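Local coordinates for putative major capsid protein (Cafeteriavirus-dependent mavirus, PDB 6G44) that probably forms the capsid shell of the virophage mavirus, as a double jelly-roll protein assembled here as a trimer, at residues C[375-378]-C[379-382]; C[435-438]-C[439-442]; C[481-484]-C[485-489]; C[493-497]-C[498-502]. One frame throughout, in Å; residues are numbered along the deposited sequence.

Interaction 1 (C[375-378]-C[379-382]); sequences QQQL and YELS
Gln376 and Glu380, one helical turn apart, are joined twice, through the backbone and through a water. Glu380 N donates to Gln376 O over 3.0 Å, one of four consecutive i to i+4 bonds that run from Tyr379 N to Gln375 O through to Ser382 N on Leu378 O, all fairly straight. A water bridges the two side chains, donating both its hydrogens, to Gln376 OE1 at 2.6 Å and to Glu380 OE2 at 2.7 Å. The amide can reach it because the Gln376 chain bends at chi2 (67°), and the amide and carboxylate planes are turned 62° against each other. The same OE1 lies 3.5 Å from CD2 of Tyr379, whose ring runs alongside the glutamine chain and points the same way. Tyr379 OH finds its acceptor beyond this turn, at Lys389 O, while Phe391 and Phe394 meet its ring edge-to-face. Glu380 turns to the second subunit, where OE2 has a long, weak ion pair with Arg74 and lies close to the like-charged Asp203. Leu378 and Leu381 face the strand 425-428, both against Ile426, and their CD2 atoms are 4.5 Å apart, a loose contact. With Leu378 and Leu381 against strand 425-428 and Gln376, Gln377 and Glu380 reaching the second subunit, this is an amphipathic alpha-helix packed between a strand of the C-terminal jelly roll and the neighbouring subunit.

Interaction 2 (C[435-438]-C[439-442]); sequences LKDY and NVMA
A type I beta turn from Asp437 to Val440 reverses the chain within the long loop between strands 425-428 and 448-457. Its closing bond, Val440 N to Asp437 O, is 3.2 Å long and nearly straight at 168°, although the donor stands well above the carbonyl plane. The Asp437 side chain adds a second bond: OD1 accepts from Asn439 N at 3.0 Å, met from above the carboxylate plane. With CG anti to its own N (chi1 -174°), Asp437 brings its carboxylate back over the turn, where OD2 also lies against Val440 CG2. One water donates to Asp437 OD2 and accepts from Asn439 ND2, adding a solvent bridge between the two side chains. Another donates to Asp437 O and, over 2.7 Å, to Val440 O, so that Asp437 O takes a water as well as the turn bond. Tyr438 and Asn439 run alongside each other with ring and amide planes 70° apart, Asn439 OD1 lying 3.5 Å from Tyr438 CE1. The apolar part of the contact is Leu435 CD1 against Val440 CG1 at 3.5 Å, the two side chains crossing at a slant. Beyond the turn, Tyr438 packs on Leu277 of the second subunit and Met441 on Leu15 of the third. An aspartate at the first position, accepting from the backbone N two residues on, is the signature of an Asx turn laid over a type I beta turn.

Interaction 3 (C[481-484]-C[485-489]); sequences YSFE and DGTFM
Phe483 and Met489 slant across each other on one side of a beta hairpin, whose arms are the strands 464-482 and 488-492 and whose end is a type I turn from Phe483 to Gly486. The thioether comes to the ring obliquely: Met489 SD is 3.7 Å from Phe483 CE2 and stands 63° off the ring normal, a Met-aromatic contact. The methionine chain is straight to its sulfur and bends only at chi3 (69°). Ser482 and Phe488, a non-hydrogen-bonded pair, share the other side of the hairpin. There the Phe488 ring lies over the serine, with CE2 at 3.6 Å from Ser482 CB and Ser482 CA above the same ring face as a water. That water accepts from Ser482 OG and donates to Phe483 O and Thr487 O. Tyr481 and Met489 are the hydrogen-bonded pair, Tyr481 N giving a 2.8 Å bond to Met489 O, and Phe483 N reaches Thr487 O almost in line with the carbonyl. Gly486, at a positive phi (109°), follows the turn as the glycine of a G1 bulge. Thr7 of the third subunit packs on Phe483, while Asn6 of that subunit bonds to Asp485 OD2 and touches Thr487 and Met489. The other carboxylate oxygen, Asp485 OD1, makes an Asx turn: it accepts from Thr487 N at 3.0 Å and from Thr487 OG1 at 2.9 Å, both arriving from the same face of the carboxylate plane.

Interaction 4 (C[493-497]-C[498-502]); sequences TLYTP and DQLLR
Thr496 OG1 accepts from Gln499 N at 3.0 Å with an N-H...O angle of 156°, the capping bond of an N-cap residue at the start of helix 497-501. The hydroxyl reaches the first turn because OG1 sits between the backbone N and the carbonyl carbon (chi1 65°). Thr496 O is satisfied by Leu500 N, 3.1 Å away and nearly in line with the carbonyl, and Pro497 O by Leu501 N at 2.8 Å. Thus two amides of the opening turns bond to main-chain oxygens and a third to the cap. Pro497, with no amide hydrogen to offer, occupies the first helical position, where none is needed for an i to i+4 bond. In the conformer given, Gln499, extended beyond CG, brings NE2 to the edge of the Tyr495 ring, 3.7 Å from CD1, with ring and amide planes 72° apart. In that same conformer Gln499 OE1 is engaged by Thr13 OG1 of the third subunit. Leu500 meets Tyr495 at about a right angle, placing CD2 3.8 Å from Tyr495 CB, and the backbone of Tyr495 is itself bonded to Asn443 and Asn445. Ile31 of the second subunit packs on the same tyrosine. The chemistry implies a short helix whose start is fixed by its own threonine, while the glutamine, in one of its conformers, can reach a neighbouring subunit.

In the fold
Along the chain the four contacts come in series, interaction 1 on helix 375-384 first and interaction 4 on helix 497-501 last. Interactions 2 and 4 are neighbours, with centres 11 Å apart: Asn439 OD1 lies 3.5 Å from both Pro497 CB and Leu501 CD1, so the loop turn packs on the capped helix. Interaction 1 lies about 22 Å from interaction 2 between centres, and interaction 3 about 42 Å from interaction 1. Strand 488-492 leads from the hairpin of interaction 3 directly into the segment of interaction 4. Interactions 1, 2 and 4 touch the second subunit, and 2, 3 and 4 the third, so these local structures line the interfaces of the trimer.

Interaction 1 (C[375-378]-C[379-382])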
loop_
_atom_site.group_PDB
_atom_site.type_symbol
_atom_site.label_atom_id
_atom_site.label_comp_id
_atom_site.label_asym_id
_atom_site.label_seq_id
_atom_site.Cartn_x
_atom_site.Cartn_y
_atom_site.Cartn_z
ATOM N N GLN C 375 -19.814 -12.570 -15.323
ATOM C CA GLN C 375 -18.765 -12.837 -14.341
ATOM C C GLN C 375 -18.087 -11.567 -13.833
ATOM O O GLN C 375 -17.818 -11.440 -12.617
ATOM C CB GLN C 375 -17.739 -13.834 -14.894
ATOM C CG GLN C 375 -16.815 -14.378 -13.830
ATOM C CD GLN C 375 -15.951 -15.502 -14.349
ATOM O OE1 GLN C 375 -15.304 -15.398 -15.392
ATOM N NE2 GLN C 375 -15.915 -16.575 -13.592
ATOM N N GLN C 376 -17.811 -10.617 -14.710
ATOM C CA GLN C 376 -17.191 -9.350 -14.306
ATOM C C GLN C 376 -18.097 -8.588 -13.331
ATOM O O GLN C 376 -17.620 -8.051 -12.339
ATOM C CB GLN C 376 -16.873 -8.479 -15.511
ATOM C CG GLN C 376 -16.070 -7.236 -15.144
ATOM C CD GLN C 376 -14.646 -7.550 -14.655
ATOM O OE1 GLN C 376 -14.165 -6.984 -13.660
ATOM N NE2 GLN C 376 -13.984 -8.442 -15.333
ATOM N N GLN C 377 -19.405 -8.591 -13.580
ATOM C CA GLN C 377 -20.327 -7.932 -12.663
ATOM C C GLN C 377 -20.406 -8.674 -11.352
ATOM O O GLN C 377 -20.568 -8.053 -10.307
ATOM C CB GLN C 377 -21.701 -7.810 -13.302
ATOM C CG GLN C 377 -21.731 -6.857 -14.484
ATOM C CD GLN C 377 -22.992 -7.013 -15.328
ATOM O OE1 GLN C 377 -23.280 -8.101 -15.816
ATOM N NE2 GLN C 377 -23.763 -5.922 -15.480
ATOM N N LEU C 378 -20.355 -10.002 -11.383
ATOM C CA LEU C 378 -20.322 -10.788 -10.127
ATOM C C LEU C 378 -19.071 -10.450 -9.298
ATOM O O LEU C 378 -19.125 -10.368 -8.065
ATOM C CB LEU C 378 -20.408 -12.276 -10.419
ATOM C CG LEU C 378 -21.766 -12.733 -10.995
ATOM C CD1 LEU C 378 -21.635 -14.194 -11.385
ATOM C CD2 LEU C 378 -22.923 -12.498 -10.059
ATOM N N TYR C 379 -17.951 -10.260 -9.979
ATOM C CA TYR C 379 -16.722 -9.808 -9.316
ATOM C C TYR C 379 -16.914 -8.436 -8.691
ATOM O O TYR C 379 -16.490 -8.197 -7.548
ATOM C CB TYR C 379 -15.579 -9.791 -10.330
ATOM C CG TYR C 379 -14.273 -9.220 -9.817
ATOM C CD1 TYR C 379 -13.523 -9.913 -8.882
ATOM C CD2 TYR C 379 -13.774 -8.011 -10.285
ATOM C CE1 TYR C 379 -12.317 -9.416 -8.441
ATOM C CE2 TYR C 379 -12.561 -7.516 -9.845
ATOM C CZ TYR C 379 -11.856 -8.212 -8.899
ATOM O OH TYR C 379 -10.621 -7.739 -8.450
ATOM N N GLU C 380 -17.549 -7.523 -9.418
ATOM C CA GLU C 380 -17.819 -6.191 -8.886
ATOM C C GLU C 380 -18.737 -6.237 -7.654
ATOM O O GLU C 380 -18.491 -5.553 -6.659
ATOM C CB GLU C 380 -18.375 -5.296 -9.998
ATOM C CG GLU C 380 -17.316 -4.967 -11.064
ATOM C CD GLU C 380 -17.864 -4.307 -12.328
ATOM O OE1 GLU C 380 -19.065 -4.103 -12.430
ATOM O OE2 GLU C 380 -17.048 -4.038 -13.247
ATOM N N LEU C 381 -19.765 -7.071 -7.738
ATOM C CA LEU C 381 -20.669 -7.285 -6.595
ATOM C C LEU C 381 -19.867 -7.773 -5.379
ATOM O O LEU C 381 -19.970 -7.246 -4.259
ATOM C CB LEU C 381 -21.745 -8.304 -6.969
ATOM C CG LEU C 381 -22.588 -8.920 -5.859
ATOM C CD1 LEU C 381 -23.361 -7.854 -5.080
ATOM C CD2 LEU C 381 -23.540 -9.987 -6.411
ATOM N N SER C 382 -19.075 -8.817 -5.587
ATOM C CA SER C 382 -18.324 -9.366 -4.457
ATOM C C SER C 382 -17.346 -8.335 -3.886
ATOM O O SER C 382 -17.230 -8.186 -2.659
ATOM C CB SER C 382 -17.599 -10.669 -4.839
ATOM O OG SER C 382 -17.270 -11.388 -3.656
HETATM O O HOH W 1 -14.495 -4.552 -12.732
#

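Interaction 2 (C[435-438]-C[439-442])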
loop_
_atom_site.group_PDB
_atom_site.type_symbol
_atom_site.label_atom_id
_atom_site.label_comp_id
_atom_site.label_asym_id
_atom_site.label_seq_id
_atom_site.Cartn_x
_atom_site.Cartn_y
_atom_site.Cartn_z
ATOM N N LEU C 435 -34.929 -6.076 -3.559
ATOM C CA LEU C 435 -36.186 -6.803 -3.403
ATOM C C LEU C 435 -37.352 -5.844 -3.353
ATOM O O LEU C 435 -37.279 -4.772 -2.738
ATOM C CB LEU C 435 -36.185 -7.654 -2.127
ATOM C CG LEU C 435 -35.148 -8.783 -2.029
ATOM C CD1 LEU C 435 -35.103 -9.371 -0.634
ATOM C CD2 LEU C 435 -35.432 -9.894 -3.023
ATOM N N LYS C 436 -38.441 -6.241 -3.997
ATOM C CA LYS C 436 -39.650 -5.442 -3.883
ATOM C C LYS C 436 -40.196 -5.468 -2.448
ATOM O O LYS C 436 -40.809 -4.483 -2.007
ATOM C CB LYS C 436 -40.700 -5.812 -4.940
ATOM C CG LYS C 436 -41.248 -7.222 -4.908
ATOM C CD LYS C 436 -42.385 -7.401 -5.930
ATOM C CE LYS C 436 -43.645 -6.647 -5.525
ATOM N NZ LYS C 436 -44.842 -7.039 -6.319
ATOM N N ASP C 437 -39.954 -6.560 -1.721
ATOM C CA ASP C 437 -40.365 -6.649 -0.314
ATOM C C ASP C 437 -39.382 -5.851 0.549
ATOM O O ASP C 437 -38.322 -6.356 0.922
ATOM C CB ASP C 437 -40.463 -8.103 0.134
ATOM C CG ASP C 437 -41.026 -8.247 1.534
ATOM O OD1 ASP C 437 -41.208 -7.210 2.199
ATOM O OD2 ASP C 437 -41.284 -9.395 1.924
ATOM N N TYR C 438 -39.743 -4.596 0.827
ATOM C CA TYR C 438 -38.946 -3.671 1.641
ATOM C C TYR C 438 -38.739 -4.159 3.078
ATOM O O TYR C 438 -37.865 -3.630 3.771
ATOM C CB TYR C 438 -39.546 -2.259 1.628
ATOM C CG TYR C 438 -41.027 -2.231 1.928
ATOM C CD1 TYR C 438 -41.489 -2.325 3.238
ATOM C CD2 TYR C 438 -41.977 -2.126 0.891
ATOM C CE1 TYR C 438 -42.846 -2.315 3.524
ATOM C CE2 TYR C 438 -43.335 -2.121 1.165
ATOM C CZ TYR C 438 -43.772 -2.210 2.484
ATOM O OH TYR C 438 -45.117 -2.213 2.808
ATOM N N ASN C 439 -39.504 -5.160 3.525
ATOM C CA ASN C 439 -39.320 -5.710 4.874
ATOM C C ASN C 439 -38.106 -6.619 5.014
ATOM O O ASN C 439 -37.725 -6.939 6.143
ATOM C CB ASN C 439 -40.560 -6.479 5.339
ATOM C CG ASN C 439 -41.778 -5.594 5.481
ATOM O OD1 ASN C 439 -41.703 -4.476 5.990
ATOM N ND2 ASN C 439 -42.913 -6.086 4.987
ATOM N N VAL C 440 -37.541 -7.084 3.902
ATOM C CA VAL C 440 -36.376 -7.962 3.956
ATOM C C VAL C 440 -35.128 -7.088 4.062
ATOM O O VAL C 440 -34.564 -6.632 3.058
ATOM C CB VAL C 440 -36.306 -8.923 2.753
ATOM C CG1 VAL C 440 -35.102 -9.830 2.872
ATOM C CG2 VAL C 440 -37.562 -9.765 2.667
ATOM N N MET C 441 -34.749 -6.827 5.306
ATOM C CA MET C 441 -33.644 -5.951 5.683
ATOM C C MET C 441 -32.739 -6.706 6.656
ATOM O O MET C 441 -33.224 -7.494 7.461
ATOM C CB MET C 441 -34.182 -4.720 6.401
ATOM C CG MET C 441 -35.091 -3.850 5.550
ATOM S SD MET C 441 -35.760 -2.432 6.411
ATOM C CE MET C 441 -34.313 -1.401 6.552
ATOM N N ALA C 442 -31.434 -6.436 6.613
ATOM C CA ALA C 442 -30.493 -7.034 7.538
ATOM C C ALA C 442 -30.967 -6.816 8.969
ATOM O O ALA C 442 -31.335 -5.694 9.346
ATOM C CB ALA C 442 -29.115 -6.427 7.349
HETATM O O HOH W 2 -35.560 -5.458 0.781
HETATM O O HOH W 3 -43.086 -9.099 3.965
HETATM O O HOH W 4 -45.708 -4.274 4.903
#

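Interaction 3 (C[481-484]-C[485-489])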
loop_
_atom_site.group_PDB
_atom_site.type_symbol
_atom_site.label_atom_id
_atom_site.label_comp_id
_atom_site.label_asym_id
_atom_site.label_seq_id
_atom_site.Cartn_x
_atom_site.Cartn_y
_atom_site.Cartn_z
ATOM N N TYR C 481 -22.534 -10.411 25.401
ATOM C CA TYR C 481 -22.746 -9.510 26.537
ATOM C C TYR C 481 -22.052 -10.076 27.765
ATOM O O TYR C 481 -22.236 -11.253 28.115
ATOM C CB TYR C 481 -24.235 -9.349 26.833
ATOM C CG TYR C 481 -25.030 -8.840 25.668
ATOM C CD1 TYR C 481 -25.547 -9.720 24.728
ATOM C CD2 TYR C 481 -25.232 -7.478 25.481
ATOM C CE1 TYR C 481 -26.270 -9.254 23.641
ATOM C CE2 TYR C 481 -25.939 -7.015 24.396
ATOM C CZ TYR C 481 -26.456 -7.909 23.484
ATOM O OH TYR C 481 -27.175 -7.401 22.419
ATOM N N SER C 482 -21.239 -9.236 28.393
ATOM C CA SER C 482 -20.524 -9.580 29.619
ATOM C C SER C 482 -21.174 -8.810 30.766
ATOM O O SER C 482 -21.042 -7.593 30.820
ATOM C CB SER C 482 -19.057 -9.179 29.478
ATOM O OG SER C 482 -18.357 -9.311 30.718
ATOM N N PHE C 483 -21.844 -9.532 31.670
ATOM C CA PHE C 483 -22.501 -8.907 32.824
ATOM C C PHE C 483 -21.557 -8.896 34.001
ATOM O O PHE C 483 -20.671 -9.740 34.127
ATOM C CB PHE C 483 -23.770 -9.647 33.161
ATOM C CG PHE C 483 -24.763 -9.646 32.043
ATOM C CD1 PHE C 483 -25.604 -8.573 31.876
ATOM C CD2 PHE C 483 -24.817 -10.690 31.137
ATOM C CE1 PHE C 483 -26.526 -8.528 30.832
ATOM C CE2 PHE C 483 -25.708 -10.651 30.067
ATOM C CZ PHE C 483 -26.576 -9.588 29.926
ATOM N N GLU C 484 -21.809 -7.936 34.881
ATOM C CA GLU C 484 -20.914 -7.683 35.991
ATOM C C GLU C 484 -20.754 -8.857 36.952
ATOM O O GLU C 484 -19.679 -9.063 37.514
ATOM C CB GLU C 484 -21.410 -6.471 36.771
ATOM C CG GLU C 484 -20.400 -6.032 37.786
ATOM C CD GLU C 484 -20.715 -4.675 38.318
ATOM O OE1 GLU C 484 -21.702 -4.572 39.088
ATOM O OE2 GLU C 484 -19.973 -3.736 37.969
ATOM N N ASP C 485 -21.804 -9.649 37.117
ATOM C CA ASP C 485 -21.746 -10.853 37.978
ATOM C C ASP C 485 -20.947 -12.029 37.404
ATOM O O ASP C 485 -20.836 -13.079 38.035
ATOM C CB ASP C 485 -23.156 -11.296 38.408
ATOM C CG ASP C 485 -24.010 -11.847 37.291
ATOM O OD1 ASP C 485 -23.498 -12.091 36.172
ATOM O OD2 ASP C 485 -25.224 -12.102 37.511
ATOM N N GLY C 486 -20.435 -11.859 36.183
ATOM C CA GLY C 486 -19.652 -12.883 35.511
ATOM C C GLY C 486 -20.351 -13.534 34.338
ATOM O O GLY C 486 -19.685 -14.079 33.461
ATOM N N THR C 487 -21.680 -13.504 34.312
ATOM C CA THR C 487 -22.443 -14.127 33.268
ATOM C C THR C 487 -22.073 -13.572 31.897
ATOM O O THR C 487 -21.933 -12.370 31.720
ATOM C CB THR C 487 -23.954 -13.959 33.500
ATOM O OG1 THR C 487 -24.272 -14.493 34.805
ATOM C CG2 THR C 487 -24.746 -14.710 32.467
ATOM N N PHE C 488 -21.960 -14.492 30.947
ATOM C CA PHE C 488 -21.925 -14.134 29.518
ATOM C C PHE C 488 -23.161 -14.694 28.815
ATOM O O PHE C 488 -23.636 -15.786 29.124
ATOM C CB PHE C 488 -20.666 -14.706 28.832
ATOM C CG PHE C 488 -19.388 -13.961 29.131
ATOM C CD1 PHE C 488 -18.672 -14.191 30.292
ATOM C CD2 PHE C 488 -18.882 -13.037 28.207
ATOM C CE1 PHE C 488 -17.485 -13.520 30.557
ATOM C CE2 PHE C 488 -17.694 -12.364 28.474
ATOM C CZ PHE C 488 -16.998 -12.597 29.647
ATOM N N MET C 489 -23.609 -13.963 27.800
ATOM C CA MET C 489 -24.716 -14.351 26.915
ATOM C C MET C 489 -24.326 -13.910 25.520
ATOM O O MET C 489 -23.503 -13.015 25.353
ATOM C CB MET C 489 -26.039 -13.672 27.293
ATOM C CG MET C 489 -26.603 -14.080 28.649
ATOM S SD MET C 489 -28.146 -13.190 28.978
ATOM C CE MET C 489 -29.290 -13.901 27.799
HETATM O O HOH W 5 -19.205 -11.246 32.393
#

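Interaction 4 (C[493-497]-C[498-502])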
loop_
_atom_site.group_PDB
_atom_site.type_symbol
_atom_site.label_atom_id
_atom_site.label_comp_id
_atom_site.label_asym_id
_atom_site.label_seq_id
_atom_site.Cartn_x
_atom_site.Cartn_y
_atom_site.Cartn_z
ATOM N N THR C 493 -28.890 -9.699 16.870
ATOM C CA THR C 493 -29.450 -8.367 16.972
ATOM C C THR C 493 -30.630 -8.332 16.014
ATOM O O THR C 493 -30.441 -8.134 14.805
ATOM C CB THR C 493 -28.395 -7.296 16.594
ATOM O OG1 THR C 493 -27.842 -7.579 15.296
ATOM C CG2 THR C 493 -27.270 -7.282 17.594
ATOM N N LEU C 494 -31.825 -8.598 16.527
ATOM C CA LEU C 494 -33.043 -8.692 15.711
ATOM C C LEU C 494 -34.088 -7.654 16.104
ATOM O O LEU C 494 -34.282 -7.368 17.299
ATOM C CB LEU C 494 -33.642 -10.091 15.823
ATOM C CG LEU C 494 -32.757 -11.246 15.376
ATOM C CD1 LEU C 494 -33.457 -12.571 15.631
ATOM C CD2 LEU C 494 -32.364 -11.104 13.914
ATOM N N TYR C 495 -34.768 -7.112 15.097
ATOM C CA TYR C 495 -35.749 -6.053 15.243
ATOM C C TYR C 495 -36.882 -6.294 14.255
ATOM O O TYR C 495 -36.718 -7.017 13.276
ATOM C CB TYR C 495 -35.113 -4.667 14.994
ATOM C CG TYR C 495 -33.871 -4.486 15.810
ATOM C CD1 TYR C 495 -33.920 -4.005 17.114
ATOM C CD2 TYR C 495 -32.650 -4.914 15.307
ATOM C CE1 TYR C 495 -32.740 -3.922 17.870
ATOM C CE2 TYR C 495 -31.499 -4.854 16.048
ATOM C CZ TYR C 495 -31.537 -4.366 17.316
ATOM O OH TYR C 495 -30.335 -4.315 18.004
ATOM N N THR C 496 -38.031 -5.672 14.493
ATOM C CA THR C 496 -39.111 -5.798 13.539
ATOM C C THR C 496 -38.782 -4.999 12.278
ATOM O O THR C 496 -38.088 -3.970 12.356
ATOM C CB THR C 496 -40.453 -5.291 14.081
ATOM O OG1 THR C 496 -40.371 -3.885 14.324
ATOM C CG2 THR C 496 -40.835 -6.041 15.373
ATOM N N PRO C 497 -39.327 -5.433 11.121
ATOM C CA PRO C 497 -39.160 -4.590 9.942
ATOM C C PRO C 497 -39.636 -3.152 10.175
ATOM O O PRO C 497 -38.977 -2.203 9.753
ATOM C CB PRO C 497 -40.002 -5.310 8.880
ATOM C CG PRO C 497 -39.991 -6.733 9.280
ATOM C CD PRO C 497 -39.903 -6.746 10.787
ATOM N N ASP C 498 -40.757 -2.982 10.881
ATOM C CA ASP C 498 -41.237 -1.650 11.157
ATOM C C ASP C 498 -40.239 -0.819 11.957
ATOM O O ASP C 498 -40.055 0.353 11.660
ATOM C CB ASP C 498 -42.610 -1.678 11.858
ATOM C CG ASP C 498 -43.740 -2.094 10.932
ATOM O OD1 ASP C 498 -43.577 -2.087 9.681
ATOM O OD2 ASP C 498 -44.811 -2.437 11.479
ATOM N N GLN C 499 -39.559 -1.402 12.952
ATOM C CA GLN C 499 -38.567 -0.622 13.681
ATOM C C GLN C 499 -37.414 -0.209 12.780
ATOM O O GLN C 499 -36.941 0.912 12.871
ATOM C CB GLN C 499 -38.003 -1.336 14.897
ATOM C CG GLN C 499 -37.172 -0.353 15.704
ATOM C CD GLN C 499 -36.391 -0.944 16.832
ATOM O OE1 GLN C 499 -35.279 -0.487 17.108
ATOM N NE2 GLN C 499 -36.958 -1.931 17.505
ATOM N N LEU C 500 -36.980 -1.110 11.909
ATOM C CA LEU C 500 -35.867 -0.789 11.017
ATOM C C LEU C 500 -36.273 0.251 9.978
ATOM O O LEU C 500 -35.547 1.226 9.793
ATOM C CB LEU C 500 -35.340 -2.056 10.364
ATOM C CG LEU C 500 -34.797 -3.092 11.347
ATOM C CD1 LEU C 500 -34.341 -4.326 10.586
ATOM C CD2 LEU C 500 -33.687 -2.535 12.219
ATOM N N LEU C 501 -37.465 0.098 9.400
ATOM C CA LEU C 501 -37.977 1.042 8.396
ATOM C C LEU C 501 -38.030 2.480 8.918
ATOM O O LEU C 501 -37.816 3.409 8.146
ATOM C CB LEU C 501 -39.366 0.619 7.886
ATOM C CG LEU C 501 -39.395 -0.594 6.953
ATOM C CD1 LEU C 501 -40.791 -1.189 6.884
ATOM C CD2 LEU C 501 -38.913 -0.210 5.557
ATOM N N ARG C 502 -38.313 2.663 10.213
ATOM C CA ARG C 502 -38.412 3.997 10.805
ATOM C C ARG C 502 -37.113 4.499 11.451
ATOM O O ARG C 502 -37.104 5.574 12.055
ATOM C CB ARG C 502 -39.587 4.063 11.810
ATOM C CG ARG C 502 -39.321 3.614 13.251
ATOM C CD ARG C 502 -40.521 3.862 14.178
ATOM N NE ARG C 502 -41.490 2.768 14.102
ATOM C CZ ARG C 502 -41.544 1.701 14.905
ATOM N NH1 ARG C 502 -42.474 0.775 14.682
ATOM N NH2 ARG C 502 -40.702 1.534 15.924
#